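Local coordinates for Lmo0741 protein (Listeria monocytogenes, PDB 4R1H), which probably acts as a GntR-family transcriptional regulator, a winged helix-turn-helix protein that binds DNA to control gene expression, at residues 10-13 with 14-17; 54-57 with 58-61; 99-103 with 104-108. All coordinates share one frame; numbering follows the deposited sequence. Where two conformers were deposited one is given.

Interaction 1: residues 10-13 with 14-17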
loop_
_atom_site.group_PDB
_atom_site.type_symbol
_atom_site.label_atom_id
_atom_site.label_comp_id
_atom_site.label_asym_id
_atom_site.label_seq_id
_atom_site.Cartn_x
_atom_site.Cartn_y
_atom_site.Cartn_z
ATOM N N LYS A 10 0.078 11.769 -4.720
ATOM C CA LYS A 10 1.500 11.360 -4.752
ATOM C C LYS A 10 2.142 11.855 -6.083
ATOM O O LYS A 10 1.400 12.093 -7.030
ATOM C CB LYS A 10 1.556 9.841 -4.623
ATOM C CG LYS A 10 2.941 9.250 -4.356
ATOM C CD LYS A 10 3.544 8.541 -5.579
ATOM C CE LYS A 10 2.884 7.171 -5.783
ATOM N NZ LYS A 10 3.639 6.243 -6.680
ATOM N N PRO A 11 3.487 12.069 -6.146
ATOM C CA PRO A 11 3.885 12.763 -7.354
ATOM C C PRO A 11 3.532 12.000 -8.612
ATOM O O PRO A 11 3.724 10.761 -8.683
ATOM C CB PRO A 11 5.407 12.887 -7.213
ATOM C CG PRO A 11 5.661 12.810 -5.757
ATOM C CD PRO A 11 4.659 11.797 -5.294
ATOM N N ILE A 12 3.083 12.719 -9.615
ATOM C CA ILE A 12 2.703 12.057 -10.864
ATOM C C ILE A 12 3.890 11.441 -11.599
ATOM O O ILE A 12 3.760 10.298 -12.056
ATOM C CB ILE A 12 1.957 12.974 -11.846
ATOM C CG1 ILE A 12 0.674 13.562 -11.250
ATOM C CG2 ILE A 12 1.560 12.223 -13.127
ATOM C CD1 ILE A 12 -0.255 12.530 -10.650
ATOM N N TYR A 13 5.029 12.137 -11.723
ATOM C CA TYR A 13 6.145 11.482 -12.435
ATOM C C TYR A 13 6.556 10.165 -11.808
ATOM O O TYR A 13 6.987 9.219 -12.546
ATOM C CB TYR A 13 7.346 12.390 -12.645
ATOM C CG TYR A 13 8.241 12.435 -11.464
ATOM C CD1 TYR A 13 8.021 13.356 -10.457
ATOM C CD2 TYR A 13 9.380 11.606 -11.375
ATOM C CE1 TYR A 13 8.849 13.430 -9.350
ATOM C CE2 TYR A 13 10.214 11.678 -10.268
ATOM C CZ TYR A 13 9.987 12.630 -9.285
ATOM O OH TYR A 13 10.799 12.709 -8.166
ATOM N N LYS A 14 6.442 10.018 -10.496
ATOM C CA LYS A 14 6.862 8.760 -9.873
ATOM C C LYS A 14 5.852 7.661 -10.244
ATOM O O LYS A 14 6.219 6.506 -10.334
ATOM C CB LYS A 14 6.928 8.890 -8.361
ATOM C CG LYS A 14 8.142 9.663 -7.888
ATOM C CD LYS A 14 9.432 8.847 -8.022
ATOM C CE LYS A 14 10.462 9.334 -6.983
ATOM N NZ LYS A 14 11.850 8.866 -7.288
ATOM N N GLN A 15 4.578 8.021 -10.413
ATOM C CA GLN A 15 3.594 7.057 -10.859
ATOM C C GLN A 15 3.815 6.581 -12.297
ATOM O O GLN A 15 3.566 5.389 -12.639
ATOM C CB GLN A 15 2.181 7.586 -10.717
ATOM C CG GLN A 15 1.850 7.806 -9.266
ATOM C CD GLN A 15 0.482 8.401 -9.084
ATOM O OE1 GLN A 15 -0.511 7.706 -9.287
ATOM N NE2 GLN A 15 0.413 9.692 -8.681
ATOM N N ILE A 16 4.294 7.490 -13.121
ATOM C CA ILE A 16 4.649 7.168 -14.476
ATOM C C ILE A 16 5.886 6.289 -14.462
ATOM O O ILE A 16 5.976 5.354 -15.269
ATOM C CB ILE A 16 4.906 8.408 -15.362
ATOM C CG1 ILE A 16 3.713 9.403 -15.370
ATOM C CG2 ILE A 16 5.253 7.987 -16.799
ATOM C CD1 ILE A 16 2.539 9.042 -16.255
ATOM N N VAL A 17 6.875 6.614 -13.618
ATOM C CA VAL A 17 8.009 5.715 -13.493
ATOM C C VAL A 17 7.510 4.292 -13.164
ATOM O O VAL A 17 7.974 3.312 -13.767
ATOM C CB VAL A 17 8.992 6.215 -12.463
ATOM C CG1 VAL A 17 10.060 5.209 -12.168
ATOM C CG2 VAL A 17 9.644 7.492 -13.014
#

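Interaction 2: residues 54-57 with 58-61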
loop_
_atom_site.group_PDB
_atom_site.type_symbol
_atom_site.label_atom_id
_atom_site.label_comp_id
_atom_site.label_asym_id
_atom_site.label_seq_id
_atom_site.Cartn_x
_atom_site.Cartn_y
_atom_site.Cartn_z
ATOM N N ARG A 54 10.298 14.045 -17.007
ATOM C CA ARG A 54 10.952 13.851 -15.707
ATOM C C ARG A 54 11.076 12.353 -15.423
ATOM O O ARG A 54 12.138 11.894 -14.905
ATOM C CB ARG A 54 10.256 14.515 -14.499
ATOM C CG ARG A 54 11.207 14.483 -13.310
ATOM C CD ARG A 54 10.774 15.184 -12.100
ATOM N NE ARG A 54 11.827 15.211 -11.061
ATOM C CZ ARG A 54 11.792 16.017 -9.977
ATOM N NH1 ARG A 54 10.752 16.832 -9.706
ATOM N NH2 ARG A 54 12.803 16.001 -9.114
ATOM N N ALA A 55 10.031 11.609 -15.767
ATOM C CA ALA A 55 10.030 10.137 -15.550
ATOM C C ALA A 55 11.150 9.461 -16.401
ATOM O O ALA A 55 11.931 8.648 -15.881
ATOM C CB ALA A 55 8.688 9.547 -15.940
ATOM N N TYR A 56 11.241 9.853 -17.674
ATOM C CA TYR A 56 12.311 9.367 -18.553
ATOM C C TYR A 56 13.693 9.742 -18.008
ATOM O O TYR A 56 14.598 8.914 -18.005
ATOM C CB TYR A 56 12.090 9.838 -19.971
ATOM C CG TYR A 56 11.086 9.052 -20.767
ATOM C CD1 TYR A 56 10.344 8.021 -20.199
ATOM C CD2 TYR A 56 10.930 9.281 -22.141
ATOM C CE1 TYR A 56 9.497 7.239 -20.991
ATOM C CE2 TYR A 56 10.104 8.516 -22.937
ATOM C CZ TYR A 56 9.379 7.475 -22.365
ATOM O OH TYR A 56 8.538 6.736 -23.178
ATOM N N ALA A 57 13.874 10.962 -17.484
ATOM C CA ALA A 57 15.128 11.309 -16.825
ATOM C C ALA A 57 15.522 10.431 -15.678
ATOM O O ALA A 57 16.668 10.002 -15.585
ATOM C CB ALA A 57 15.131 12.772 -16.355
ATOM N N GLU A 58 14.571 10.104 -14.811
ATOM C CA GLU A 58 14.834 9.266 -13.702
ATOM C C GLU A 58 15.193 7.846 -14.197
ATOM O O GLU A 58 16.150 7.243 -13.706
ATOM C CB GLU A 58 13.645 9.208 -12.742
ATOM C CG GLU A 58 13.915 8.258 -11.583
ATOM C CD GLU A 58 12.906 8.344 -10.475
ATOM O OE1 GLU A 58 12.712 9.498 -10.012
ATOM O OE2 GLU A 58 12.431 7.260 -10.064
ATOM N N LEU A 59 14.476 7.387 -15.186
ATOM C CA LEU A 59 14.785 6.053 -15.774
ATOM C C LEU A 59 16.203 6.001 -16.414
ATOM O O LEU A 59 16.934 4.946 -16.384
ATOM C CB LEU A 59 13.684 5.718 -16.764
ATOM C CG LEU A 59 12.336 5.356 -16.171
ATOM C CD1 LEU A 59 11.353 5.333 -17.274
ATOM C CD2 LEU A 59 12.372 4.032 -15.421
ATOM N N GLU A 60 16.608 7.110 -16.994
ATOM C CA GLU A 60 17.950 7.174 -17.589
ATOM C C GLU A 60 19.005 7.238 -16.502
ATOM O O GLU A 60 20.055 6.516 -16.560
ATOM C CB GLU A 60 18.024 8.334 -18.615
ATOM C CG GLU A 60 19.201 8.231 -19.563
ATOM C CD GLU A 60 19.085 9.134 -20.805
ATOM O OE1 GLU A 60 18.014 9.742 -21.042
ATOM O OE2 GLU A 60 20.092 9.229 -21.516
ATOM N N GLU A 61 18.766 8.030 -15.464
ATOM C CA GLU A 61 19.729 8.139 -14.346
ATOM C C GLU A 61 19.940 6.792 -13.667
ATOM O O GLU A 61 21.056 6.512 -13.202
ATOM C CB GLU A 61 19.280 9.174 -13.282
ATOM C CG GLU A 61 20.235 9.401 -12.103
ATOM C CD GLU A 61 21.324 10.446 -12.368
ATOM O OE1 GLU A 61 21.187 11.243 -13.324
ATOM O OE2 GLU A 61 22.325 10.490 -11.601
#

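Interaction 3: residues 99-103 with 104-108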
loop_
_atom_site.group_PDB
_atom_site.type_symbol
_atom_site.label_atom_id
_atom_site.label_comp_id
_atom_site.label_asym_id
_atom_site.label_seq_id
_atom_site.Cartn_x
_atom_site.Cartn_y
_atom_site.Cartn_z
ATOM N N SER A 99 5.132 -5.661 7.100
ATOM C CA SER A 99 5.065 -4.680 8.173
ATOM C C SER A 99 3.623 -4.388 8.616
ATOM O O SER A 99 3.285 -4.397 9.825
ATOM C CB SER A 99 5.784 -3.413 7.747
ATOM O OG SER A 99 5.607 -2.429 8.716
ATOM N N GLU A 100 2.755 -4.140 7.650
ATOM C CA GLU A 100 1.382 -3.784 7.993
ATOM C C GLU A 100 0.662 -4.965 8.666
ATOM O O GLU A 100 -0.082 -4.758 9.618
ATOM C CB GLU A 100 0.619 -3.367 6.719
ATOM C CG GLU A 100 0.988 -2.012 6.183
ATOM C CD GLU A 100 0.958 -0.868 7.181
ATOM O OE1 GLU A 100 -0.059 -0.699 7.918
ATOM O OE2 GLU A 100 1.956 -0.101 7.229
HETATM N N MSE A 101 0.867 -6.149 8.168
HETATM C CA MSE A 101 0.265 -7.331 8.777
HETATM C C MSE A 101 0.805 -7.591 10.187
HETATM O O MSE A 101 0.047 -7.958 11.091
HETATM C CB MSE A 101 0.392 -8.550 7.910
HETATM C CG MSE A 101 -0.263 -8.377 6.538
HETATM SE SE MSE A 101 -2.176 -8.706 6.630
HETATM C CE MSE A 101 -2.143 -10.582 6.523
ATOM N N SER A 102 2.110 -7.400 10.329
ATOM C CA SER A 102 2.808 -7.619 11.604
ATOM C C SER A 102 2.265 -6.667 12.645
ATOM O O SER A 102 2.086 -7.079 13.812
ATOM C CB SER A 102 4.283 -7.464 11.433
ATOM O OG SER A 102 4.784 -8.536 10.652
ATOM N N LYS A 103 2.027 -5.426 12.278
ATOM C CA LYS A 103 1.438 -4.451 13.183
ATOM C C LYS A 103 0.098 -4.833 13.736
ATOM O O LYS A 103 -0.257 -4.383 14.855
ATOM C CB LYS A 103 1.391 -3.064 12.541
ATOM C CG LYS A 103 2.753 -2.452 12.320
ATOM C CD LYS A 103 2.584 -1.271 11.390
ATOM C CE LYS A 103 3.843 -0.471 11.315
ATOM N NZ LYS A 103 3.508 0.621 10.352
ATOM N N LEU A 104 -0.640 -5.639 13.000
ATOM C CA LEU A 104 -1.933 -6.151 13.425
ATOM C C LEU A 104 -1.775 -7.361 14.367
ATOM O O LEU A 104 -2.742 -7.930 14.839
ATOM C CB LEU A 104 -2.763 -6.550 12.198
ATOM C CG LEU A 104 -3.122 -5.342 11.344
ATOM C CD1 LEU A 104 -3.700 -5.918 10.050
ATOM C CD2 LEU A 104 -4.156 -4.480 12.015
ATOM N N GLY A 105 -0.529 -7.787 14.609
ATOM C CA GLY A 105 -0.301 -8.971 15.433
ATOM C C GLY A 105 -0.449 -10.263 14.721
ATOM O O GLY A 105 -0.559 -11.337 15.340
ATOM N N ILE A 106 -0.364 -10.259 13.371
ATOM C CA ILE A 106 -0.480 -11.463 12.570
ATOM C C ILE A 106 0.865 -11.991 12.311
ATOM O O ILE A 106 1.689 -11.301 11.664
ATOM C CB ILE A 106 -1.298 -11.169 11.225
ATOM C CG1 ILE A 106 -2.670 -10.544 11.540
ATOM C CG2 ILE A 106 -1.389 -12.442 10.389
ATOM C CD1 ILE A 106 -3.448 -10.157 10.290
ATOM N N ASN A 107 1.164 -13.220 12.758
ATOM C CA ASN A 107 2.480 -13.803 12.633
ATOM C C ASN A 107 2.792 -14.322 11.258
ATOM O O ASN A 107 1.903 -14.322 10.396
ATOM C CB ASN A 107 2.754 -14.856 13.723
ATOM C CG ASN A 107 1.971 -16.147 13.533
ATOM O OD1 ASN A 107 1.579 -16.486 12.399
ATOM N ND2 ASN A 107 1.850 -16.962 14.603
ATOM N N LYS A 108 4.057 -14.597 10.993
ATOM C CA LYS A 108 4.464 -14.927 9.611
ATOM C C LYS A 108 3.689 -16.114 9.056
ATOM O O LYS A 108 3.321 -16.134 7.886
ATOM C CB LYS A 108 5.971 -15.207 9.535
ATOM C CG LYS A 108 6.515 -15.574 8.173
ATOM C CD LYS A 108 6.192 -14.507 7.106
ATOM C CE LYS A 108 7.233 -13.419 6.963
ATOM N NZ LYS A 108 8.480 -13.976 6.583
HETATM O O HOH W 1 4.374 -11.010 11.941
#

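Interaction 1: residues 10-13 with 14-17
K14 lays its aliphatic chain over one face of the Y13 ring, CG standing 3.9 Å from the ring centroid and 19° off the ring normal, a CH-pi contact between sequence neighbours. Y13 makes this possible by holding CG between its backbone N and carbonyl carbon (chi1 84°), which brings the ring up against the K14 backbone N; K14 bends at chi2 and then runs alongside the ring in the same direction, its CE 3.6 Å from Y13 OH. Beyond the ring, K14 NZ forms a salt bridge with E58, while R54 makes a cation-pi contact with Y13. Next comes Q15, whose chain is extended beyond CG and reaches back across the start of the helix. Its NE2 gives a weak bond to K10 O (3.1 Å) and another, long and weak, to P11 O, and it is also hydrogen-bonded to D7 O. The P11 carbonyl further takes weak bonds from K14 N and Q15 N, as suits P11 at the N-cap of helix 12-25, the first helix of the winged helix-turn-helix domain. The tail of K10 passes obliquely over Q15, with K10 NZ 3.5 Å from Q15 CG, though K10 is poorly ordered. I16 continues the regular helix through its N to I12 O (3.1 Å). V17 N completes the turn with a short, fairly straight bond to Y13 O (2.8 Å); V17 CG2 meets the Y13 ring obliquely, and its side chain also packs on A55 and E58 of helix 49-61.

Interaction 2: residues 54-57 with 58-61
Y56 and L59, one helical turn apart, meet through their CD1 atoms at 4.1 Å, the leucine methyl approaching the tyrosine ring obliquely. L59 holds CG beside its backbone N (chi1 -72°), and this branch also lies over the preceding turn, with CG 3.3 Å from A55 O. Underneath runs an unbroken ladder of helical bonds: E58 N to R54 O at 3.0 Å, then L59 N to A55 O, E60 N to Y56 O and E61 N to A57 O, each of these three at 2.9 Å. E58 turns its end away from the contact: it stretches out with CG anti to the backbone N (chi1 178°), and its carboxylate goes to K14 of helix 12-25. E60 OE1 takes a hydrogen bond with T67 OG1 on strand 65-68. Further out, Y56 OH is hydrogen-bonded to L36 O, and the ring lies among V38, L41, I20 and I65. L59 faces I20, H21 and I65, so the buried pair sits where helices and the strand come together. Such a helix, packed on its helical neighbours and running on into the two-stranded hairpin, is characteristic of the winged helix-turn-helix domain, in which the helix at this place is probably the DNA-recognition helix.

Interaction 3: residues 99-103 with 104-108
M101, in the last turn of helix 79-103, is crossed obliquely by I106 of the segment that follows, the CE methyl of the selenomethionine 4.0 Å from I106 CD1. M101 gets there by bending twice: chi2 (-82°) places the selenium 4.1 Å from I106 CD1, and chi3 (-82°) then swings CE up to the same methyl. I111 of the following helix 108-117 packs on both residues. Between M101 and I106 the chain turns in a Schellman motif: G105, at a positive phi (82°) that glycine adopts readily, is the first residue to leave the helix, I106 N bonds to M101 O at 3.3 Å, and G105 N bonds to S102 O at 2.8 Å from above the carbonyl plane. L104 tucks its CB against M101 O (3.3 Å), and its side chain packs on I89 of the second subunit. Water 1 donates to both S102 OG and I106 O, tying the last turn to the departing chain; S102 OG is also hydrogen-bonded to I98 O. Along the helix surface, the extended K103 chain lets NZ reach E100 OE2 at 3.6 Å, a salt bridge within the turn.

In the fold
From the N terminus, interaction 1 comes first, at the start of helix 12-25; interaction 2 follows on helix 49-61, and interaction 3 lies at the end of helix 79-103. Each is local, its two segments adjoining, so none closes a long loop, and the three run in series without nesting or crossing. Interactions 1 and 2 touch directly, V17 CG2 lying 3.7 Å from A55 CA, which joins two helices of the winged helix-turn-helix domain. Interaction 3 stands apart, its centre about 35 Å from that of interaction 2 and on the other side of the chain's centre; it joins the long helix to helix 108-117 at a place where the second subunit packs against the turn.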